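Local coordinates for TT1561 protein (Thermus thermophilus, PDB 1UF3) that is of uncharacterised function but binds calcium and, as a member of the calcineurin-like metallophosphoesterase superfamily, is probably a phosphoesterase, at residues A[180-186]-A[198-204]; A[207-212]-A[224-228]; A[114-120]-A[129-133]. All blocks are in the same frame, centred on the assembly; numbering follows the deposited sequence.

Contact 1 of 3, residues A[180-186]-A[198-204]; sequences NPLLVLV and ASWVVVP
Pro181 opens the pairing through its carbonyl: Ser199 OG donates to Pro181 O at 2.8 Å, lying in the carbonyl plane on a lone pair. The hydroxyl reaches it because OG is anti to its own carbonyl carbon (chi1 -50°), and a water that donates to the same OG occupies its acceptor side. An alanine in place of Ser199 would remove this donor and probably leave Pro181 O and the water without their shared mate where the strands begin. Next, Leu182 O receives Trp200 N from above the carbonyl plane, a longer bond of 3.2 Å, while a second water joins Leu182 O to Ala198 O. From Leu183 the chain runs as a parallel strand beside 199-203. Leu183 CD1 meets Trp200 CE3 obliquely and also touches Val202 CG2 at 3.7 Å. That same CG2 sits 3.4 Å above the plane of the indole, over its centre, so leucine, tryptophan and valine interlock on one face of the sheet, where Leu215 of strand 211-216 packs against all three. Val184 bonds in both directions: its N gives to Trp200 O, and its O receives Val202 N at 2.8 Å in an almost straight line (178° at the oxygen). On the opposite face its CB rests against Val201 CG2. Leu185 lies alongside Val202, pointing the same way, and its CD2 touches Val202 CB and Pro204 CD. Val186 closes the ladder with its N on Val202 O, and its CG2 meets Val203 CG2 at 3.6 Å. Beta-branched and leucine side chains suit this buried sheet, filling both faces while the backbone polar atoms bond to this and neighbouring strands. The chemistry is thus that of a hydrophobic core, with the hydroxyl and the two bridging waters at the end where the strands start.

Contact 2 of 3, residues A[207-212]-A[224-228]; sequences LSEGEY and TGNVR
Tyr212 lays its ring against the backbone of Gly225, its hydrogen-bonded partner in an antiparallel pair: Tyr212 N donates to Gly225 O and Gly225 N to Tyr212 O, both at 3.1 Å. From CB the ring is swung between the backbone N and the carbonyl carbon (chi1 70°), which folds it over the neighbouring strand. CG comes near Gly225 O, and CD2 comes closer to it, at 3.5 Å. CE2 meets Asn226 N and also touches Val227 CG1 at 3.9 Å. CZ and OH pass over Gly225 CA, which stands 3.4 Å above the ring plane in a CH-pi contact. Glycine suits this place because a beta carbon would collide with the phenol oxygen.

Glycine also fits Gly210, whose positive phi (80°) most other residues would resist. The Asn226 amide reaches back across the strands, its ND2 donating to Glu209 O at 3.0 Å, close to the plane of the amide. Just beyond the paired residues, Val227 N donates to Gly210 O, and the side chains of Val227 and Leu207 cross at about a right angle, CG2 near CD2. The carboxylate of Glu211 is held elsewhere, by the backbone N of Gly190 and Asp206. These pairings form the open end of the beta hairpin 211-216/221-226, whose second strand borders one of the two sheets of the calcineurin-like metallophosphoesterase fold.

Contact 3 of 3, residues A[114-120]-A[129-133]; sequences GGEIADE and LRYPA
Glu116 and Arg130 lie side by side, pointing the same way, on neighbouring parallel strands at one margin of a mixed sheet in the metallophosphoesterase fold. Both have CG anti to the backbone N, and Glu116 OE1 lies against Arg130 CD at 4.1 Å. Their planes are turned 62° apart, and OE1 remains 5.5 Å from Arg130 NE, so they pass alongside without a salt bridge; opposite charge may still steady them. Ala118 CB sits beside Arg130 CG on this face, a small residue that leaves room for the start of the arginine chain.

Tyr131 points to the other face. It turns its ring edge toward Gly114 O, 3.5 Å from CE1, and its hydroxyl bonds to Glu125 and His98; Glu125 is seen to bind calcium in this protein, though that ion is not bound to this chain here. Gly115 leaves room for that ring, since a beta carbon would strike Tyr131 CE1 and Leu129 CB. Ile117 CG2 reaches Ala133 CA, at the start of helix 133-140.

The backbones are joined by Glu116 N to Leu129 O, Tyr131 N to Glu116 O and Ala118 N to Tyr131 O. At the far end a water accepts from Arg130 NE, in the guanidinium plane, and donates to Glu120 O at 2.7 Å.

Overall arrangement
Contacts 1 and 3 belong to the same mixed sheet, at places whose centres are about 19 Å apart, whereas contact 2 lies in the other sheet. Contact 1 is the core member, mostly buried, with aliphatic residues and one tryptophan filling both faces. Contacts 2 and 3 are partly buried and mix apolar with polar groups: contact 2 trades side-chain bulk for glycines and an asparagine that bonds to backbone, contact 3 sets charged chains on one face and a tyrosine linked to a calcium-binding glutamate on the other. Contacts 1 and 3 pair parallel strands, contact 2 antiparallel ones. Strand 211-216 enters contact 2, and further along packs its Leu215 against contact 1, so the two sheets meet there.

Contact 1 of 3, residues A[180-186]-A[198-204]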
loop_
_atom_site.group_PDB
_atom_site.type_symbol
_atom_site.label_atom_id
_atom_site.label_comp_id
_atom_site.label_asym_id
_atom_site.label_seq_id
_atom_site.Cartn_x
_atom_site.Cartn_y
_atom_site.Cartn_z
ATOM N N ASN A 180 1.248 -0.501 -36.186
ATOM C CA ASN A 180 0.499 -1.486 -35.439
ATOM C C ASN A 180 0.443 -1.219 -33.942
ATOM O O ASN A 180 0.721 -2.108 -33.122
ATOM C CB ASN A 180 1.079 -2.869 -35.718
ATOM C CG ASN A 180 0.870 -3.286 -37.163
ATOM O OD1 ASN A 180 -0.273 -3.460 -37.609
ATOM N ND2 ASN A 180 1.960 -3.429 -37.908
ATOM N N PRO A 181 0.069 0.011 -33.558
ATOM C CA PRO A 181 -0.003 0.303 -32.128
ATOM C C PRO A 181 -1.085 -0.500 -31.480
ATOM O O PRO A 181 -2.053 -0.907 -32.130
ATOM C CB PRO A 181 -0.319 1.797 -32.082
ATOM C CG PRO A 181 -1.075 2.025 -33.409
ATOM C CD PRO A 181 -0.247 1.207 -34.372
ATOM N N LEU A 182 -0.920 -0.711 -30.187
ATOM C CA LEU A 182 -1.864 -1.429 -29.385
ATOM C C LEU A 182 -3.120 -0.602 -29.147
ATOM O O LEU A 182 -4.233 -1.127 -29.193
ATOM C CB LEU A 182 -1.233 -1.760 -28.050
ATOM C CG LEU A 182 -2.172 -2.442 -27.079
ATOM C CD1 LEU A 182 -2.386 -3.855 -27.573
ATOM C CD2 LEU A 182 -1.557 -2.458 -25.668
ATOM N N LEU A 183 -2.934 0.680 -28.844
ATOM C CA LEU A 183 -4.049 1.594 -28.603
ATOM C C LEU A 183 -3.785 2.899 -29.339
ATOM O O LEU A 183 -2.644 3.344 -29.460
ATOM C CB LEU A 183 -4.235 1.868 -27.105
ATOM C CG LEU A 183 -4.995 3.149 -26.706
ATOM C CD1 LEU A 183 -6.496 3.030 -27.081
ATOM C CD2 LEU A 183 -4.837 3.395 -25.219
ATOM N N VAL A 184 -4.849 3.481 -29.877
ATOM C CA VAL A 184 -4.769 4.752 -30.582
ATOM C C VAL A 184 -5.916 5.575 -30.007
ATOM O O VAL A 184 -7.085 5.145 -30.028
ATOM C CB VAL A 184 -4.993 4.594 -32.112
ATOM C CG1 VAL A 184 -4.900 5.978 -32.813
ATOM C CG2 VAL A 184 -3.959 3.659 -32.699
ATOM N N LEU A 185 -5.591 6.729 -29.445
ATOM C CA LEU A 185 -6.624 7.607 -28.899
ATOM C C LEU A 185 -6.773 8.813 -29.844
ATOM O O LEU A 185 -5.774 9.405 -30.270
ATOM C CB LEU A 185 -6.230 8.089 -27.493
ATOM C CG LEU A 185 -6.546 7.148 -26.320
ATOM C CD1 LEU A 185 -5.856 7.633 -25.050
ATOM C CD2 LEU A 185 -8.055 7.110 -26.094
ATOM N N VAL A 186 -8.004 9.172 -30.196
ATOM C CA VAL A 186 -8.194 10.331 -31.086
ATOM C C VAL A 186 -9.280 11.260 -30.551
ATOM O O VAL A 186 -10.112 10.873 -29.738
ATOM C CB VAL A 186 -8.568 9.897 -32.553
ATOM C CG1 VAL A 186 -7.426 9.122 -33.188
ATOM C CG2 VAL A 186 -9.859 9.069 -32.546
ATOM N N ALA A 198 -4.974 -4.882 -35.968
ATOM C CA ALA A 198 -4.739 -5.322 -34.599
ATOM C C ALA A 198 -4.734 -4.146 -33.611
ATOM O O ALA A 198 -4.498 -4.343 -32.416
ATOM C CB ALA A 198 -3.417 -6.073 -34.521
ATOM N N SER A 199 -5.014 -2.936 -34.106
ATOM C CA SER A 199 -5.016 -1.726 -33.263
ATOM C C SER A 199 -6.387 -1.337 -32.731
ATOM O O SER A 199 -7.351 -1.291 -33.483
ATOM C CB SER A 199 -4.475 -0.517 -34.035
ATOM O OG SER A 199 -3.245 -0.774 -34.691
ATOM N N TRP A 200 -6.464 -1.049 -31.435
ATOM C CA TRP A 200 -7.696 -0.625 -30.787
ATOM C C TRP A 200 -7.756 0.910 -30.893
ATOM O O TRP A 200 -6.926 1.618 -30.317
ATOM C CB TRP A 200 -7.689 -1.054 -29.321
ATOM C CG TRP A 200 -8.948 -0.737 -28.535
ATOM C CD1 TRP A 200 -10.238 -0.769 -28.996
ATOM C CD2 TRP A 200 -9.040 -0.453 -27.126
ATOM N NE1 TRP A 200 -11.115 -0.537 -27.975
ATOM C CE2 TRP A 200 -10.412 -0.339 -26.813
ATOM C CE3 TRP A 200 -8.096 -0.295 -26.101
ATOM C CZ2 TRP A 200 -10.867 -0.077 -25.526
ATOM C CZ3 TRP A 200 -8.555 -0.034 -24.794
ATOM C CH2 TRP A 200 -9.923 0.071 -24.524
ATOM N N VAL A 201 -8.714 1.423 -31.655
ATOM C CA VAL A 201 -8.857 2.870 -31.818
ATOM C C VAL A 201 -10.020 3.351 -30.979
ATOM O O VAL A 201 -11.167 2.901 -31.138
ATOM C CB VAL A 201 -9.090 3.257 -33.274
ATOM C CG1 VAL A 201 -9.222 4.780 -33.395
ATOM C CG2 VAL A 201 -7.958 2.750 -34.120
ATOM N N VAL A 202 -9.711 4.274 -30.080
ATOM C CA VAL A 202 -10.680 4.816 -29.151
ATOM C C VAL A 202 -10.905 6.320 -29.276
ATOM O O VAL A 202 -9.957 7.106 -29.400
ATOM C CB VAL A 202 -10.248 4.536 -27.674
ATOM C CG1 VAL A 202 -11.234 5.207 -26.698
ATOM C CG2 VAL A 202 -10.157 3.003 -27.422
ATOM N N VAL A 203 -12.180 6.693 -29.261
ATOM C CA VAL A 203 -12.611 8.085 -29.280
ATOM C C VAL A 203 -13.090 8.141 -27.841
ATOM O O VAL A 203 -14.157 7.629 -27.499
ATOM C CB VAL A 203 -13.776 8.297 -30.295
ATOM C CG1 VAL A 203 -14.398 9.655 -30.106
ATOM C CG2 VAL A 203 -13.241 8.163 -31.719
ATOM N N PRO A 204 -12.274 8.719 -26.954
ATOM C CA PRO A 204 -12.638 8.797 -25.543
ATOM C C PRO A 204 -13.764 9.733 -25.173
ATOM O O PRO A 204 -14.329 9.617 -24.095
ATOM C CB PRO A 204 -11.318 9.176 -24.882
ATOM C CG PRO A 204 -10.696 10.062 -25.898
ATOM C CD PRO A 204 -10.934 9.287 -27.184
HETATM O O HOH W 1 -3.126 -1.829 -37.286
HETATM O O HOH W 2 -4.666 -3.576 -29.951
#

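Contact 2 of 3, residues A[207-212]-A[224-228]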
loop_
_atom_site.group_PDB
_atom_site.type_symbol
_atom_site.label_atom_id
_atom_site.label_comp_id
_atom_site.label_asym_id
_atom_site.label_seq_id
_atom_site.Cartn_x
_atom_site.Cartn_y
_atom_site.Cartn_z
ATOM N N LEU A 207 -14.537 16.451 -23.721
ATOM C CA LEU A 207 -14.735 17.017 -22.379
ATOM C C LEU A 207 -15.537 18.326 -22.411
ATOM O O LEU A 207 -16.176 18.695 -21.420
ATOM C CB LEU A 207 -13.390 17.271 -21.673
ATOM C CG LEU A 207 -13.200 16.790 -20.224
ATOM C CD1 LEU A 207 -12.353 17.786 -19.464
ATOM C CD2 LEU A 207 -14.498 16.599 -19.526
ATOM N N SER A 208 -15.478 19.036 -23.530
ATOM C CA SER A 208 -16.247 20.274 -23.673
ATOM C C SER A 208 -17.729 19.900 -23.615
ATOM O O SER A 208 -18.573 20.733 -23.307
ATOM C CB SER A 208 -15.943 20.970 -25.009
ATOM O OG SER A 208 -16.598 20.322 -26.086
ATOM N N GLU A 209 -18.033 18.637 -23.911
ATOM C CA GLU A 209 -19.406 18.148 -23.869
ATOM C C GLU A 209 -19.554 17.333 -22.597
ATOM O O GLU A 209 -20.573 16.663 -22.394
ATOM C CB GLU A 209 -19.707 17.261 -25.077
ATOM C CG GLU A 209 -19.404 17.888 -26.434
ATOM C CD GLU A 209 -20.298 19.083 -26.767
ATOM O OE1 GLU A 209 -20.107 19.677 -27.847
ATOM O OE2 GLU A 209 -21.181 19.429 -25.956
ATOM N N GLY A 210 -18.519 17.397 -21.753
ATOM C CA GLY A 210 -18.499 16.682 -20.491
ATOM C C GLY A 210 -18.141 15.199 -20.556
ATOM O O GLY A 210 -18.090 14.534 -19.526
ATOM N N GLU A 211 -17.876 14.677 -21.746
ATOM C CA GLU A 211 -17.594 13.244 -21.894
ATOM C C GLU A 211 -16.160 12.751 -21.640
ATOM O O GLU A 211 -15.179 13.445 -21.917
ATOM C CB GLU A 211 -17.977 12.773 -23.298
ATOM C CG GLU A 211 -19.239 13.389 -23.874
ATOM C CD GLU A 211 -19.409 13.049 -25.343
ATOM O OE1 GLU A 211 -18.406 13.123 -26.090
ATOM O OE2 GLU A 211 -20.544 12.711 -25.753
ATOM N N TYR A 212 -16.072 11.519 -21.143
ATOM C CA TYR A 212 -14.790 10.864 -20.918
ATOM C C TYR A 212 -15.017 9.357 -20.861
ATOM O O TYR A 212 -16.158 8.881 -20.745
ATOM C CB TYR A 212 -14.139 11.352 -19.611
ATOM C CG TYR A 212 -14.846 10.870 -18.377
ATOM C CD1 TYR A 212 -14.502 9.662 -17.777
ATOM C CD2 TYR A 212 -15.901 11.596 -17.844
ATOM C CE1 TYR A 212 -15.206 9.188 -16.675
ATOM C CE2 TYR A 212 -16.607 11.142 -16.745
ATOM C CZ TYR A 212 -16.264 9.938 -16.162
ATOM O OH TYR A 212 -16.999 9.508 -15.079
ATOM N N THR A 224 -17.954 4.273 -19.761
ATOM C CA THR A 224 -18.353 5.635 -20.092
ATOM C C THR A 224 -18.802 6.524 -18.941
ATOM O O THR A 224 -19.343 6.056 -17.942
ATOM C CB THR A 224 -19.464 5.581 -21.178
ATOM O OG1 THR A 224 -18.861 5.769 -22.465
ATOM C CG2 THR A 224 -20.547 6.619 -20.929
ATOM N N GLY A 225 -18.573 7.822 -19.092
ATOM C CA GLY A 225 -18.979 8.752 -18.057
ATOM C C GLY A 225 -19.067 10.175 -18.574
ATOM O O GLY A 225 -18.660 10.463 -19.700
ATOM N N ASN A 226 -19.625 11.056 -17.750
ATOM C CA ASN A 226 -19.754 12.476 -18.075
ATOM C C ASN A 226 -19.675 13.207 -16.739
ATOM O O ASN A 226 -20.250 12.761 -15.755
ATOM C CB ASN A 226 -21.097 12.776 -18.762
ATOM C CG ASN A 226 -21.156 14.191 -19.341
ATOM O OD1 ASN A 226 -21.199 15.174 -18.602
ATOM N ND2 ASN A 226 -21.145 14.292 -20.669
ATOM N N VAL A 227 -18.969 14.330 -16.707
ATOM C CA VAL A 227 -18.803 15.078 -15.465
ATOM C C VAL A 227 -19.913 16.065 -15.090
ATOM O O VAL A 227 -19.743 16.848 -14.154
ATOM C CB VAL A 227 -17.482 15.847 -15.489
ATOM C CG1 VAL A 227 -16.324 14.886 -15.660
ATOM C CG2 VAL A 227 -17.502 16.852 -16.625
ATOM N N ARG A 228 -21.042 16.031 -15.789
ATOM C CA ARG A 228 -22.135 16.963 -15.486
ATOM C C ARG A 228 -22.658 16.976 -14.044
ATOM O O ARG A 228 -23.796 16.501 -13.821
ATOM C CB ARG A 228 -23.302 16.736 -16.444
ATOM C CG ARG A 228 -22.978 17.138 -17.868
ATOM C CD ARG A 228 -22.062 18.349 -17.879
ATOM N NE ARG A 228 -21.950 18.965 -19.196
ATOM C CZ ARG A 228 -21.144 19.987 -19.462
ATOM N NH1 ARG A 228 -20.385 20.492 -18.493
ATOM N NH2 ARG A 228 -21.110 20.517 -20.681
ATOM O OXT ARG A 228 -21.928 17.473 -13.150
#

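Contact 3 of 3, residues A[114-120]-A[129-133]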
loop_
_atom_site.group_PDB
_atom_site.type_symbol
_atom_site.label_atom_id
_atom_site.label_comp_id
_atom_site.label_asym_id
_atom_site.label_seq_id
_atom_site.Cartn_x
_atom_site.Cartn_y
_atom_site.Cartn_z
ATOM N N GLY A 114 0.046 15.689 -32.525
ATOM C CA GLY A 114 -1.140 16.503 -32.345
ATOM C C GLY A 114 -1.362 17.449 -33.521
ATOM O O GLY A 114 -0.708 17.328 -34.551
ATOM N N GLY A 115 -2.280 18.396 -33.361
ATOM C CA GLY A 115 -2.576 19.328 -34.436
ATOM C C GLY A 115 -3.388 18.621 -35.505
ATOM O O GLY A 115 -3.788 17.470 -35.337
ATOM N N GLU A 116 -3.636 19.294 -36.616
ATOM C CA GLU A 116 -4.380 18.667 -37.700
ATOM C C GLU A 116 -3.415 17.956 -38.618
ATOM O O GLU A 116 -2.515 18.584 -39.145
ATOM C CB GLU A 116 -5.111 19.719 -38.531
ATOM C CG GLU A 116 -5.890 19.135 -39.706
ATOM C CD GLU A 116 -6.333 20.206 -40.698
ATOM O OE1 GLU A 116 -6.468 21.379 -40.294
ATOM O OE2 GLU A 116 -6.546 19.865 -41.882
ATOM N N ILE A 117 -3.563 16.652 -38.810
ATOM C CA ILE A 117 -2.677 16.007 -39.760
ATOM C C ILE A 117 -3.420 16.061 -41.105
ATOM O O ILE A 117 -4.363 15.304 -41.333
ATOM C CB ILE A 117 -2.365 14.531 -39.413
ATOM C CG1 ILE A 117 -1.578 14.433 -38.096
ATOM C CG2 ILE A 117 -1.497 13.935 -40.522
ATOM C CD1 ILE A 117 -1.495 12.995 -37.502
ATOM N N ALA A 118 -3.001 16.977 -41.975
ATOM C CA ALA A 118 -3.604 17.155 -43.295
ATOM C C ALA A 118 -2.935 16.212 -44.284
ATOM O O ALA A 118 -1.777 15.815 -44.085
ATOM C CB ALA A 118 -3.432 18.603 -43.751
ATOM N N ASP A 119 -3.646 15.851 -45.352
ATOM C CA ASP A 119 -3.071 14.937 -46.331
ATOM C C ASP A 119 -1.810 15.549 -46.916
ATOM O O ASP A 119 -0.781 14.878 -47.054
ATOM C CB ASP A 119 -4.067 14.625 -47.465
ATOM C CG ASP A 119 -5.398 14.078 -46.948
ATOM O OD1 ASP A 119 -5.426 13.533 -45.819
ATOM O OD2 ASP A 119 -6.419 14.189 -47.672
ATOM N N GLU A 120 -1.895 16.836 -47.233
ATOM C CA GLU A 120 -0.782 17.555 -47.831
ATOM C C GLU A 120 -0.733 18.984 -47.331
ATOM O O GLU A 120 -1.290 19.313 -46.294
ATOM C CB GLU A 120 -0.941 17.580 -49.356
ATOM C CG GLU A 120 -0.257 16.458 -50.096
ATOM C CD GLU A 120 -0.486 16.537 -51.606
ATOM O OE1 GLU A 120 -1.626 16.263 -52.062
ATOM O OE2 GLU A 120 0.481 16.884 -52.329
ATOM N N LEU A 129 -2.244 24.679 -35.780
ATOM C CA LEU A 129 -1.241 23.612 -35.799
ATOM C C LEU A 129 -1.702 22.695 -36.904
ATOM O O LEU A 129 -2.736 22.055 -36.782
ATOM C CB LEU A 129 -1.189 22.828 -34.484
ATOM C CG LEU A 129 -0.889 23.607 -33.197
ATOM C CD1 LEU A 129 -0.562 22.624 -32.055
ATOM C CD2 LEU A 129 0.269 24.557 -33.430
ATOM N N ARG A 130 -0.937 22.601 -37.978
ATOM C CA ARG A 130 -1.342 21.747 -39.079
ATOM C C ARG A 130 -0.107 21.124 -39.674
ATOM O O ARG A 130 0.858 21.826 -39.991
ATOM C CB ARG A 130 -2.076 22.579 -40.160
ATOM C CG ARG A 130 -2.565 21.769 -41.352
ATOM C CD ARG A 130 -3.251 22.624 -42.434
ATOM N NE ARG A 130 -2.300 23.440 -43.186
ATOM C CZ ARG A 130 -2.105 24.750 -43.008
ATOM N NH1 ARG A 130 -2.802 25.427 -42.098
ATOM N NH2 ARG A 130 -1.192 25.385 -43.735
ATOM N N TYR A 131 -0.119 19.809 -39.836
ATOM C CA TYR A 131 1.049 19.175 -40.430
ATOM C C TYR A 131 0.652 18.228 -41.526
ATOM O O TYR A 131 -0.334 17.506 -41.403
ATOM C CB TYR A 131 1.859 18.366 -39.393
ATOM C CG TYR A 131 2.144 19.095 -38.095
ATOM C CD1 TYR A 131 1.311 18.944 -36.988
ATOM C CD2 TYR A 131 3.252 19.931 -37.974
ATOM C CE1 TYR A 131 1.583 19.608 -35.788
ATOM C CE2 TYR A 131 3.524 20.600 -36.777
ATOM C CZ TYR A 131 2.693 20.433 -35.706
ATOM O OH TYR A 131 2.953 21.113 -34.550
ATOM N N PRO A 132 1.414 18.222 -42.619
ATOM C CA PRO A 132 1.106 17.311 -43.720
ATOM C C PRO A 132 1.508 15.894 -43.280
ATOM O O PRO A 132 2.438 15.724 -42.477
ATOM C CB PRO A 132 1.957 17.849 -44.861
ATOM C CG PRO A 132 3.126 18.496 -44.150
ATOM C CD PRO A 132 2.473 19.180 -42.990
ATOM N N ALA A 133 0.818 14.885 -43.801
ATOM C CA ALA A 133 1.099 13.503 -43.427
ATOM C C ALA A 133 2.578 13.134 -43.359
ATOM O O ALA A 133 2.990 12.481 -42.410
ATOM C CB ALA A 133 0.375 12.536 -44.371
HETATM O O HOH W 3 -0.729 21.253 -44.546
#